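PDB 3I9X: mutT/nudix family protein from Listeria innocua, which probably acts as a hydrolase of the Nudix family, the chain here being the Nudix domain portion of a longer protein. Local coordinates for residues L46-I51 with W69-G74; Y28-I33 with R121-I126; L34-E39 with V127-L132; N63-K68 with L157-L162; E151-P156 with M164-F169. All blocks are in the same frame, centred on the assembly; numbering follows the deposited sequence.

Interaction 1 (L46-I51 with W69-G74); sequences LHILLI and WAVPGG
Ile51 and Ala70 form the one beta bridge here, an antiparallel hydrogen-bonded pair. Ile51 N donates to Ala70 O at 2.8 Å, with the donor in the carbonyl plane; the return bond, Ala70 N to Ile51 O at 2.9 Å, reaches its oxygen from 40° above that plane. Ile51, the residue most buried by the contact, sends CD1 across to Pro72 CG at 4.1 Å, on the side where Ala70 CB also lies. Leu50 turns the other way: its CG is anti to the carbonyl carbon (chi1 -62°), and the CD2 branch packs on Val71 CG1 at 3.6 Å. The Trp69 indole turns its edge to the backbone, with Leu50 C and Ile51 N in its plane; Leu50 O lies 3.4 Å from CZ3, while Leu50 CB approaches CE3. Pro72 has no N-H to continue the ladder and instead brings CD to 3.4 Å from Leu49 O. Beyond the bridge the two chains diverge, their local directions 101° apart, and strand 69-75, interrupted around Val71 and Pro72, goes on to pair with strand 27-40. Such a strand, shared between two partners in a curled mixed sheet, belongs to the central sheet of the Nudix alpha/beta/alpha sandwich.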
# COMPACT_ATOMS: atom_id res chain seq x y z
N LEU A 46 20.70 15.20 -0.32
CA LEU A 46 19.42 14.72 0.20
C LEU A 46 19.63 14.38 1.65
O LEU A 46 20.55 13.65 1.97
CB LEU A 46 19.00 13.46 -0.56
CG LEU A 46 17.54 13.02 -0.29
CD1 LEU A 46 16.58 13.99 -1.00
CD2 LEU A 46 17.29 11.58 -0.74
N HIS A 47 18.83 14.99 2.52
CA HIS A 47 18.83 14.68 3.96
C HIS A 47 17.49 14.10 4.41
O HIS A 47 16.44 14.43 3.84
CB HIS A 47 19.07 15.95 4.78
CG HIS A 47 20.48 16.45 4.75
ND1 HIS A 47 21.14 16.74 3.58
CD2 HIS A 47 21.36 16.69 5.76
CE1 HIS A 47 22.36 17.16 3.87
NE2 HIS A 47 22.52 17.14 5.19
N ILE A 48 17.53 13.31 5.49
CA ILE A 48 16.34 12.72 6.08
C ILE A 48 16.21 13.01 7.58
O ILE A 48 17.22 13.00 8.31
CB ILE A 48 16.29 11.21 5.78
CG1 ILE A 48 15.06 10.59 6.37
CG2 ILE A 48 17.57 10.46 6.30
CD1 ILE A 48 14.78 9.17 5.93
N LEU A 49 14.98 13.32 8.03
CA LEU A 49 14.68 13.45 9.45
C LEU A 49 14.38 12.10 10.12
O LEU A 49 13.47 11.36 9.71
CB LEU A 49 13.50 14.37 9.72
CG LEU A 49 13.42 14.87 11.16
CD1 LEU A 49 14.42 16.02 11.44
CD2 LEU A 49 11.98 15.37 11.55
N LEU A 50 15.10 11.80 11.19
CA LEU A 50 14.88 10.56 11.91
C LEU A 50 14.84 10.81 13.40
O LEU A 50 15.40 11.80 13.87
CB LEU A 50 15.96 9.57 11.59
CG LEU A 50 16.11 9.09 10.17
CD1 LEU A 50 17.47 8.26 10.04
CD2 LEU A 50 14.92 8.29 9.73
N ILE A 51 14.17 9.90 14.10
CA ILE A 51 13.87 10.06 15.50
C ILE A 51 14.36 8.80 16.27
O ILE A 51 13.97 7.65 16.00
CB ILE A 51 12.36 10.24 15.70
CG1 ILE A 51 11.84 11.45 14.87
CG2 ILE A 51 12.03 10.41 17.20
CD1 ILE A 51 10.35 11.70 15.05
N TRP A 69 17.17 4.35 15.52
CA TRP A 69 16.56 5.45 14.74
C TRP A 69 15.38 4.97 13.90
O TRP A 69 15.43 3.92 13.28
CB TRP A 69 17.65 6.08 13.86
CG TRP A 69 18.70 6.78 14.64
CD1 TRP A 69 19.91 6.26 15.08
CD2 TRP A 69 18.67 8.14 15.09
NE1 TRP A 69 20.61 7.22 15.77
CE2 TRP A 69 19.88 8.37 15.82
CE3 TRP A 69 17.74 9.18 14.99
CZ2 TRP A 69 20.17 9.59 16.43
CZ3 TRP A 69 18.04 10.40 15.59
CH2 TRP A 69 19.26 10.59 16.29
N ALA A 70 14.31 5.75 13.89
CA ALA A 70 13.11 5.41 13.15
C ALA A 70 12.64 6.64 12.36
O ALA A 70 12.85 7.77 12.81
CB ALA A 70 11.99 4.99 14.11
N VAL A 71 11.97 6.39 11.24
CA VAL A 71 11.28 7.48 10.55
C VAL A 71 10.13 7.96 11.41
O VAL A 71 9.57 7.20 12.17
CB VAL A 71 10.81 7.09 9.12
CG1 VAL A 71 12.01 6.68 8.33
CG2 VAL A 71 9.68 6.00 9.13
N PRO A 72 9.78 9.22 11.29
CA PRO A 72 8.51 9.64 11.86
C PRO A 72 7.31 8.83 11.33
O PRO A 72 7.31 8.37 10.18
CB PRO A 72 8.38 11.07 11.39
CG PRO A 72 9.83 11.46 11.00
CD PRO A 72 10.40 10.26 10.48
N GLY A 73 6.30 8.67 12.19
CA GLY A 73 5.05 8.03 11.82
C GLY A 73 4.21 7.70 13.03
O GLY A 73 4.55 8.08 14.15
N GLY A 74 3.13 6.98 12.81
CA GLY A 74 2.24 6.58 13.91
C GLY A 74 1.19 5.60 13.44
O GLY A 74 1.10 5.30 12.22

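Interaction 2 (Y28-I33 with R121-I126); sequences YTSDMI and RAFYAI
Tyr28 and Arg121 lie side by side and point the same way, phenol and guanidinium planes 18° apart. The touching is done by the Arg121 stem: CB lies 3.7 Å from Tyr28 OH, and CG is close behind. Arg121 CG is anti to the backbone N (chi1 -179°) and the chain bends at chi2; farther out, NH1 is hydrogen-bonded to Gly105 O, whereas Tyr28 OH bonds Asp108 of the second subunit. On the same face, Ser30 OG lies obliquely to the Phe123 ring, 3.3 Å from CE2, and is hydrogen-bonded to Ala82 O of helix 82-94, which covers this side. The backbones form a parallel ladder, Ser30 to Ile33 beside Arg121 to Tyr124, within the mixed sheet of the Nudix fold. Five N-H to O bonds hold it, from Arg121 N to Thr29 O at 2.8 Å through to Ala125 N to Ile33 O at 2.9 Å. The other face carries Asp31, Ala122, Ile33 and Tyr124. Here Ile33 CB meets Tyr124 CB at 4.0 Å, after which the two side chains part; the Tyr124 ring, its CG between backbone N and carbonyl carbon (chi1 72°), heads for Ile172 and Glu175 of helix 161-177. Asp31 OD2 receives Thr29 OG1 at 3.0 Å from above the carboxylate plane. The same oxygen also bonds Ser120 OG and a bound glycerol, probably from the crystallisation liquor.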
# COMPACT_ATOMS: atom_id res chain seq x y z
N TYR A 28 -1.98 -1.02 11.84
CA TYR A 28 -1.73 -0.38 10.59
C TYR A 28 -1.05 0.92 10.92
O TYR A 28 -1.61 1.71 11.67
CB TYR A 28 -3.09 -0.10 9.93
CG TYR A 28 -3.06 0.46 8.54
CD1 TYR A 28 -2.12 0.01 7.58
CD2 TYR A 28 -4.04 1.36 8.12
CE1 TYR A 28 -2.15 0.49 6.30
CE2 TYR A 28 -4.06 1.84 6.83
CZ TYR A 28 -3.13 1.41 5.91
OH TYR A 28 -3.17 1.91 4.60
N THR A 29 0.11 1.16 10.31
CA THR A 29 0.83 2.42 10.49
C THR A 29 1.06 3.20 9.19
O THR A 29 1.01 2.66 8.09
CB THR A 29 2.20 2.21 11.18
OG1 THR A 29 3.02 1.44 10.32
CG2 THR A 29 2.05 1.45 12.49
N SER A 30 1.22 4.51 9.37
CA SER A 30 1.56 5.45 8.33
C SER A 30 2.95 5.97 8.65
O SER A 30 3.13 6.66 9.65
CB SER A 30 0.57 6.60 8.39
OG SER A 30 0.55 7.30 7.18
N ASP A 31 3.95 5.56 7.87
CA ASP A 31 5.36 5.96 8.11
C ASP A 31 5.87 6.87 7.00
O ASP A 31 5.58 6.66 5.82
CB ASP A 31 6.21 4.69 8.24
CG ASP A 31 5.86 3.90 9.49
OD1 ASP A 31 5.86 4.53 10.58
OD2 ASP A 31 5.55 2.68 9.39
N MET A 32 6.64 7.88 7.41
CA MET A 32 7.02 9.01 6.57
C MET A 32 8.53 9.16 6.39
O MET A 32 9.26 9.42 7.35
CB MET A 32 6.50 10.30 7.17
CG MET A 32 4.97 10.26 7.56
SD MET A 32 4.26 11.92 7.94
CE MET A 32 5.50 12.81 6.90
N ILE A 33 8.99 9.01 5.17
CA ILE A 33 10.35 9.40 4.80
C ILE A 33 10.30 10.90 4.54
O ILE A 33 9.78 11.36 3.50
CB ILE A 33 10.80 8.64 3.61
CG1 ILE A 33 10.88 7.16 3.96
CG2 ILE A 33 12.12 9.11 3.10
CD1 ILE A 33 12.02 6.88 4.80
N ARG A 121 2.02 1.56 5.76
CA ARG A 121 1.85 2.32 4.54
C ARG A 121 2.89 3.46 4.55
O ARG A 121 2.90 4.33 5.41
CB ARG A 121 0.41 2.83 4.48
CG ARG A 121 -0.03 3.67 3.23
CD ARG A 121 0.54 3.21 2.01
NE ARG A 121 -0.17 3.65 0.83
CZ ARG A 121 0.24 3.40 -0.42
NH1 ARG A 121 1.36 2.73 -0.65
NH2 ARG A 121 -0.50 3.82 -1.45
N ALA A 122 3.79 3.43 3.59
CA ALA A 122 4.91 4.35 3.62
C ALA A 122 4.78 5.47 2.58
O ALA A 122 4.34 5.24 1.44
CB ALA A 122 6.16 3.59 3.44
N PHE A 123 5.11 6.67 2.99
CA PHE A 123 5.04 7.84 2.15
C PHE A 123 6.39 8.54 2.20
O PHE A 123 7.09 8.44 3.23
CB PHE A 123 4.00 8.82 2.69
CG PHE A 123 2.56 8.30 2.72
CD1 PHE A 123 1.66 8.60 1.68
CD2 PHE A 123 2.09 7.62 3.83
CE1 PHE A 123 0.34 8.16 1.71
CE2 PHE A 123 0.76 7.17 3.89
CZ PHE A 123 -0.11 7.43 2.82
N TYR A 124 6.75 9.28 1.15
CA TYR A 124 7.79 10.30 1.29
C TYR A 124 7.30 11.71 1.03
O TYR A 124 6.31 11.92 0.38
CB TYR A 124 8.98 10.03 0.39
CG TYR A 124 8.83 10.23 -1.11
CD1 TYR A 124 8.98 11.48 -1.69
CD2 TYR A 124 8.68 9.15 -1.95
CE1 TYR A 124 8.93 11.64 -3.08
CE2 TYR A 124 8.61 9.28 -3.33
CZ TYR A 124 8.75 10.53 -3.90
OH TYR A 124 8.67 10.63 -5.28
N ALA A 125 8.04 12.68 1.54
CA ALA A 125 7.80 14.08 1.26
C ALA A 125 9.15 14.78 1.12
O ALA A 125 10.14 14.39 1.77
CB ALA A 125 7.00 14.72 2.38
N ILE A 126 9.17 15.82 0.28
CA ILE A 126 10.32 16.70 0.12
C ILE A 126 9.93 18.09 0.59
O ILE A 126 9.12 18.76 -0.02
CB ILE A 126 10.80 16.72 -1.32
CG1 ILE A 126 11.20 15.31 -1.74
CG2 ILE A 126 12.02 17.67 -1.50
CD1 ILE A 126 11.14 15.10 -3.21

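Interaction 3 (L34-E39 with V127-L132); sequences LTTVKE and VPPEAL
Thr36 and Pro129 cross at about a right angle where the strand meets the first turn of helix 129-137. This is the tight part: Thr36 OG1, anti to its backbone N (chi1 -170°), donates to Val127 O at 2.9 Å from 21° off the carbonyl plane, and Pro129 CD packs 3.3 Å from the same hydroxyl oxygen. Alongside, Val127 N binds Thr35 O at 2.8 Å, nearly along the C=O axis. Inward, Leu132 CD2 meets Leu34 CG at 4.0 Å and its CD1 reaches Leu34 O; Val127 CG1 closes on Leu34 CD1 at 4.1 Å. Helix 82-94 adds Leu90 and Thr94 against Leu34. The contact thins toward the surface. Lys38 offers only CB to Pro129 CB, at 4.3 Å, while its ammonium is paired with Glu133 in a salt bridge, and Val37 lends Pro129 little more than its carbonyl oxygen. Val127 is thus gripped through both backbone polar atoms, its N-H by a main-chain carbonyl and its C=O by a hydroxyl. Because Pro129 has no N-H to offer Thr36 OG1, their close approach is packing alone, and the chain's path from strand 118-126 into the helix is fixed by hydrogen bonds at Val127.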
# COMPACT_ATOMS: atom_id res chain seq x y z
N LEU A 34 10.84 11.66 5.48
CA LEU A 34 10.79 13.11 5.45
C LEU A 34 12.11 13.71 5.04
O LEU A 34 13.05 13.75 5.84
CB LEU A 34 10.43 13.61 6.84
CG LEU A 34 9.71 14.91 7.04
CD1 LEU A 34 8.71 15.06 5.90
CD2 LEU A 34 8.97 14.90 8.42
N THR A 35 12.18 14.20 3.81
CA THR A 35 13.46 14.63 3.23
C THR A 35 13.53 16.09 2.85
O THR A 35 12.51 16.77 2.69
CB THR A 35 13.82 13.80 2.01
OG1 THR A 35 13.01 14.17 0.90
CG2 THR A 35 13.65 12.30 2.29
N THR A 36 14.77 16.58 2.73
CA THR A 36 15.07 17.91 2.20
C THR A 36 16.38 17.85 1.44
O THR A 36 17.05 16.81 1.41
CB THR A 36 15.12 18.99 3.27
OG1 THR A 36 15.18 20.28 2.64
CG2 THR A 36 16.31 18.83 4.17
N VAL A 37 16.70 18.93 0.77
CA VAL A 37 17.96 19.05 0.06
C VAL A 37 18.66 20.22 0.71
O VAL A 37 18.05 21.25 0.96
CB VAL A 37 17.77 19.24 -1.45
CG1 VAL A 37 19.09 19.70 -2.13
CG2 VAL A 37 17.28 17.95 -2.12
N LYS A 38 19.91 20.02 1.11
CA LYS A 38 20.70 21.13 1.63
C LYS A 38 22.17 20.86 1.44
O LYS A 38 22.58 19.72 1.14
CB LYS A 38 20.39 21.43 3.11
CG LYS A 38 20.90 20.40 4.11
CD LYS A 38 20.54 20.79 5.56
CE LYS A 38 21.70 20.64 6.56
NZ LYS A 38 21.72 21.76 7.53
N GLU A 39 22.97 21.90 1.66
CA GLU A 39 24.38 21.84 1.28
C GLU A 39 25.21 21.12 2.33
O GLU A 39 25.17 21.45 3.52
CB GLU A 39 24.95 23.24 0.99
CG GLU A 39 24.12 24.01 -0.05
CD GLU A 39 24.84 24.21 -1.38
OE1 GLU A 39 26.00 24.73 -1.37
OE2 GLU A 39 24.22 23.90 -2.43
N VAL A 127 10.49 18.53 1.72
CA VAL A 127 10.07 19.79 2.31
C VAL A 127 11.27 20.73 2.35
O VAL A 127 12.38 20.31 2.06
CB VAL A 127 9.43 19.54 3.68
CG1 VAL A 127 8.39 18.42 3.57
CG2 VAL A 127 10.50 19.19 4.72
N PRO A 128 11.03 22.02 2.61
CA PRO A 128 12.13 22.94 2.74
C PRO A 128 12.92 22.61 4.00
O PRO A 128 12.35 22.14 4.99
CB PRO A 128 11.46 24.33 2.84
CG PRO A 128 10.11 24.15 2.18
CD PRO A 128 9.73 22.74 2.63
N PRO A 129 14.23 22.86 3.97
CA PRO A 129 15.11 22.40 5.03
C PRO A 129 14.83 23.02 6.38
O PRO A 129 15.15 22.40 7.39
CB PRO A 129 16.52 22.75 4.53
CG PRO A 129 16.33 23.76 3.47
CD PRO A 129 14.95 23.61 2.91
N GLU A 130 14.23 24.21 6.41
CA GLU A 130 14.15 24.97 7.65
C GLU A 130 13.28 24.33 8.74
O GLU A 130 13.67 24.30 9.88
CB GLU A 130 13.72 26.43 7.37
CG GLU A 130 14.80 27.30 6.63
CD GLU A 130 14.80 27.16 5.09
OE1 GLU A 130 13.80 26.60 4.52
OE2 GLU A 130 15.80 27.63 4.45
N ALA A 131 12.10 23.83 8.39
CA ALA A 131 11.27 23.11 9.37
C ALA A 131 11.96 21.86 9.94
O ALA A 131 11.81 21.55 11.12
CB ALA A 131 9.98 22.71 8.73
N LEU A 132 12.69 21.13 9.11
CA LEU A 132 13.41 19.93 9.59
C LEU A 132 14.57 20.32 10.51
O LEU A 132 14.76 19.70 11.53
CB LEU A 132 13.89 19.07 8.43
CG LEU A 132 12.81 18.67 7.43
CD1 LEU A 132 13.30 17.52 6.50
CD2 LEU A 132 11.52 18.33 8.18

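Interaction 4 (N63-K68 with L157-L162); sequences NMEGGK and LAFDHL
Glu65 crosses obliquely to Phe159, its side chain reaching from a surface loop to the turn ahead of helix 161-177. Its CB packs on Ala158 CB at 4.0 Å. The next atom, CG, sits over one face of the Phe159 ring as a CH-pi contact, 4.1 Å from the centroid and 29° off the ring normal, with CE2 as its nearest ring atom. The chain then bends at chi2 (-69°), placing CD within 3.8 Å of Phe159 N. At the tip the two oxygens divide their work. OE1 accepts Phe159 N at 2.7 Å through its anti lone pair in an almost straight bond, 174° at the hydrogen. OE2 takes the ammonium of Lys68 at 3.1 Å, a salt bridge on the syn side, somewhat out of the carboxylate plane; the link from Lys68 NZ to OE1 is weak. The lysine, extended beyond CG, lays its own stem on the same turn: its CB lies 3.6 Å from Ala158 N and 3.9 Å from Ala158 CB, so the methyl group meets both Glu65 and Lys68. The nearby ammonium would probably favour the charged form of the carboxylate. Glu65 and Lys68 are the two ends of a type II turn, and Ala158 to His161 make a type II' turn. The contact thus ties the loop between strands 43-52 and 69-75 to the entry of helix 161-177, beside strand 69-75, where Trp69 bonds Ala158 through the backbone and His161 ND1 bonds Val71 N.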
# COMPACT_ATOMS: atom_id res chain seq x y z
N ASN A 63 12.90 -0.64 26.06
CA ASN A 63 11.92 -0.36 24.98
C ASN A 63 12.17 -1.33 23.84
O ASN A 63 13.32 -1.59 23.50
CB ASN A 63 12.08 1.11 24.48
CG ASN A 63 10.83 1.64 23.71
OD1 ASN A 63 9.79 1.02 23.73
ND2 ASN A 63 10.97 2.78 23.03
N MET A 64 11.13 -1.84 23.21
CA MET A 64 11.34 -2.51 21.90
C MET A 64 12.06 -1.56 20.95
O MET A 64 11.80 -0.36 20.92
CB MET A 64 10.07 -2.99 21.23
CG MET A 64 10.23 -4.45 20.63
SD MET A 64 9.78 -5.70 21.95
CE MET A 64 8.28 -4.96 22.64
N GLU A 65 13.00 -2.13 20.23
CA GLU A 65 13.89 -1.39 19.36
C GLU A 65 14.47 -0.14 20.02
O GLU A 65 14.73 0.84 19.34
CB GLU A 65 13.13 -1.04 18.07
CG GLU A 65 12.67 -2.28 17.28
CD GLU A 65 13.84 -3.04 16.67
OE1 GLU A 65 14.18 -2.84 15.50
OE2 GLU A 65 14.47 -3.81 17.39
N GLY A 66 14.68 -0.17 21.35
CA GLY A 66 15.13 1.01 22.06
C GLY A 66 16.49 1.52 21.57
O GLY A 66 17.37 0.75 21.17
N GLY A 67 16.64 2.83 21.58
CA GLY A 67 17.85 3.44 21.08
C GLY A 67 18.09 3.41 19.57
O GLY A 67 19.13 3.89 19.13
N LYS A 68 17.16 2.85 18.78
CA LYS A 68 17.34 2.75 17.32
C LYS A 68 16.60 3.89 16.63
O LYS A 68 15.59 4.36 17.11
CB LYS A 68 16.85 1.40 16.80
CG LYS A 68 17.70 0.21 17.29
CD LYS A 68 17.10 -1.10 16.79
CE LYS A 68 17.94 -2.33 17.10
NZ LYS A 68 17.42 -3.55 16.36
N LEU A 157 19.01 1.27 12.73
CA LEU A 157 17.64 1.65 12.35
C LEU A 157 16.60 0.67 12.88
O LEU A 157 16.76 -0.53 12.78
CB LEU A 157 17.54 1.74 10.82
CG LEU A 157 18.19 2.96 10.13
CD1 LEU A 157 18.34 2.74 8.66
CD2 LEU A 157 17.41 4.25 10.38
N ALA A 158 15.51 1.20 13.43
CA ALA A 158 14.43 0.39 13.98
C ALA A 158 13.65 -0.40 12.89
O ALA A 158 13.53 0.06 11.74
CB ALA A 158 13.46 1.29 14.79
N PHE A 159 13.20 -1.60 13.25
CA PHE A 159 12.23 -2.38 12.46
C PHE A 159 12.81 -2.65 11.09
O PHE A 159 13.99 -3.02 10.98
CB PHE A 159 10.88 -1.63 12.33
CG PHE A 159 10.35 -1.07 13.64
CD1 PHE A 159 10.28 0.30 13.85
CD2 PHE A 159 9.87 -1.92 14.64
CE1 PHE A 159 9.79 0.83 15.04
CE2 PHE A 159 9.39 -1.39 15.84
CZ PHE A 159 9.35 -0.03 16.04
N ASP A 160 12.01 -2.49 10.04
CA ASP A 160 12.57 -2.65 8.69
C ASP A 160 12.92 -1.30 8.09
O ASP A 160 12.96 -1.17 6.86
CB ASP A 160 11.60 -3.42 7.75
CG ASP A 160 10.23 -2.81 7.68
OD1 ASP A 160 9.92 -1.83 8.39
OD2 ASP A 160 9.40 -3.36 6.94
N HIS A 161 13.15 -0.29 8.91
CA HIS A 161 13.28 1.06 8.37
C HIS A 161 14.46 1.28 7.44
O HIS A 161 14.40 2.22 6.62
CB HIS A 161 13.19 2.14 9.44
CG HIS A 161 11.82 2.28 9.99
ND1 HIS A 161 11.44 3.29 10.85
CD2 HIS A 161 10.73 1.49 9.83
CE1 HIS A 161 10.17 3.13 11.18
NE2 HIS A 161 9.71 2.05 10.56
N LEU A 162 15.50 0.44 7.53
CA LEU A 162 16.57 0.45 6.57
C LEU A 162 16.03 0.13 5.16
O LEU A 162 16.43 0.75 4.16
CB LEU A 162 17.66 -0.57 6.91
CG LEU A 162 18.81 -0.57 5.88
CD1 LEU A 162 19.35 0.84 5.67
CD2 LEU A 162 19.98 -1.60 6.19

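Interaction 5 (E151-P156 with M164-F169); sequences EALELP and MLKKAF
Leu153 holds CG anti to its carbonyl carbon (chi1 -69°), and Leu165 does the same (chi1 -55°); the two side chains slide past each other in opposite directions and meet where residues 151-156 face helix 161-177. Each branch of Leu153 has its own target. CD2 comes down between two consecutive helix residues, 3.9 Å from Leu165 CB and 3.8 Å from Lys166 CG. CD1 reaches the next turn, where it approaches Phe169 CD2 at 4.1 Å; the leucine and phenylalanine side chains cross at about a right angle, and the methyl lies oblique to the ring. Deeper in the fold, Leu165 CD1 touches Ala152 CB at 4.0 Å. The contact is entirely dispersive, with no hydrogen bond from one segment to the other. Lys166 takes part through the aliphatic start of its chain, on the solvent side, while Leu165 and Ala152 are buried. A type I turn from Ala152 to Leu155 lies in this segment, and Leu153 takes part in it. Even the closest alpha carbons, those of Leu153 and Leu165, stay 7.1 Å apart, so the contact is made by side chains. Both pieces rest on the central sheet: Ala152 and Leu165 lie against Ile48 of strand 43-52, and Leu165 also packs on Ile33 of strand 27-40 and Val71 of strand 69-75. Phe169 packs on Leu46, nearer the start of strand 43-52, with Met149 from helix 149-152 beside it.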
# COMPACT_ATOMS: atom_id res chain seq x y z
N GLU A 151 24.71 8.72 5.24
CA GLU A 151 24.95 8.52 6.68
C GLU A 151 23.75 7.84 7.39
O GLU A 151 23.94 6.93 8.23
CB GLU A 151 25.26 9.87 7.34
CG GLU A 151 25.73 9.79 8.82
CD GLU A 151 25.97 11.16 9.48
OE1 GLU A 151 25.90 11.24 10.75
OE2 GLU A 151 26.24 12.14 8.73
N ALA A 152 22.53 8.25 7.04
CA ALA A 152 21.33 7.65 7.62
C ALA A 152 21.27 6.17 7.33
O ALA A 152 20.88 5.38 8.19
CB ALA A 152 20.06 8.35 7.14
N LEU A 153 21.68 5.78 6.14
CA LEU A 153 21.71 4.36 5.79
C LEU A 153 22.66 3.50 6.67
O LEU A 153 22.56 2.27 6.63
CB LEU A 153 22.08 4.15 4.32
CG LEU A 153 21.04 4.61 3.28
CD1 LEU A 153 21.65 4.52 1.86
CD2 LEU A 153 19.76 3.77 3.37
N GLU A 154 23.55 4.13 7.43
CA GLU A 154 24.50 3.36 8.24
C GLU A 154 24.16 3.37 9.71
O GLU A 154 24.84 2.74 10.50
CB GLU A 154 25.91 3.93 8.06
CG GLU A 154 26.32 4.02 6.60
CD GLU A 154 27.69 3.41 6.38
OE1 GLU A 154 27.89 2.27 6.87
OE2 GLU A 154 28.54 4.07 5.72
N LEU A 155 23.14 4.15 10.08
CA LEU A 155 22.66 4.18 11.44
C LEU A 155 22.07 2.82 11.89
O LEU A 155 21.64 2.00 11.06
CB LEU A 155 21.59 5.30 11.61
CG LEU A 155 22.04 6.77 11.53
CD1 LEU A 155 20.79 7.68 11.53
CD2 LEU A 155 23.03 7.19 12.69
N PRO A 156 22.04 2.60 13.21
CA PRO A 156 21.21 1.54 13.75
C PRO A 156 19.73 1.92 13.66
O PRO A 156 19.27 2.78 14.42
CB PRO A 156 21.67 1.42 15.21
CG PRO A 156 22.26 2.77 15.54
CD PRO A 156 22.68 3.42 14.25
N MET A 164 12.87 0.52 4.20
CA MET A 164 12.09 1.70 3.84
C MET A 164 13.02 2.80 3.25
O MET A 164 12.72 3.36 2.20
CB MET A 164 11.31 2.28 5.01
CG MET A 164 10.00 1.56 5.48
SD MET A 164 9.08 2.63 6.62
CE MET A 164 9.82 3.99 6.11
N LEU A 165 14.14 3.11 3.90
CA LEU A 165 14.97 4.20 3.43
C LEU A 165 15.63 3.88 2.10
O LEU A 165 15.79 4.78 1.30
CB LEU A 165 16.08 4.64 4.40
CG LEU A 165 15.83 5.08 5.84
CD1 LEU A 165 17.05 5.91 6.29
CD2 LEU A 165 14.53 5.79 6.10
N LYS A 166 16.07 2.63 1.90
CA LYS A 166 16.68 2.23 0.64
C LYS A 166 15.68 2.29 -0.51
O LYS A 166 16.04 2.79 -1.58
CB LYS A 166 17.27 0.81 0.73
CG LYS A 166 18.52 0.71 1.59
CD LYS A 166 19.01 -0.74 1.72
CE LYS A 166 20.53 -0.82 1.75
NZ LYS A 166 21.03 -2.24 1.92
N LYS A 167 14.44 1.83 -0.31
CA LYS A 167 13.43 1.95 -1.37
C LYS A 167 13.00 3.44 -1.62
O LYS A 167 12.65 3.83 -2.75
CB LYS A 167 12.23 1.05 -1.11
N ALA A 168 13.04 4.28 -0.59
CA ALA A 168 12.67 5.69 -0.76
C ALA A 168 13.79 6.39 -1.50
O ALA A 168 13.55 7.07 -2.47
CB ALA A 168 12.37 6.37 0.54
N PHE A 169 15.00 6.22 -1.02
CA PHE A 169 16.15 6.84 -1.63
C PHE A 169 16.12 6.54 -3.12
O PHE A 169 16.23 7.44 -3.96
CB PHE A 169 17.41 6.29 -0.97
CG PHE A 169 18.69 7.03 -1.29
CD1 PHE A 169 18.72 8.41 -1.48
CD2 PHE A 169 19.89 6.33 -1.35
CE1 PHE A 169 19.94 9.08 -1.72
CE2 PHE A 169 21.10 6.99 -1.61
CZ PHE A 169 21.12 8.37 -1.79

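In the fold
Interactions 2 and 3 use strand 27-40, whose residues 28-33 pair with strand 118-126 in interaction 2 and residues 34-39 meet the start of helix 129-137 in interaction 3; the two strands of interaction 1 are its neighbours in the same mixed sheet. Along the chain interaction 1 is nested inside the loops closed by both, and interaction 5 opens only after interactions 1, 2 and 3 have closed. Interactions 4 and 5 share helix 161-177, their centres about 12 Å apart: interaction 5 ties it to the sheet side, touching interactions 1 and 2, in part through Leu165, and interaction 4 to loop 63-68. Interactions 3 and 4 lie on opposite sides of the chain's centre, about 23 Å between centres.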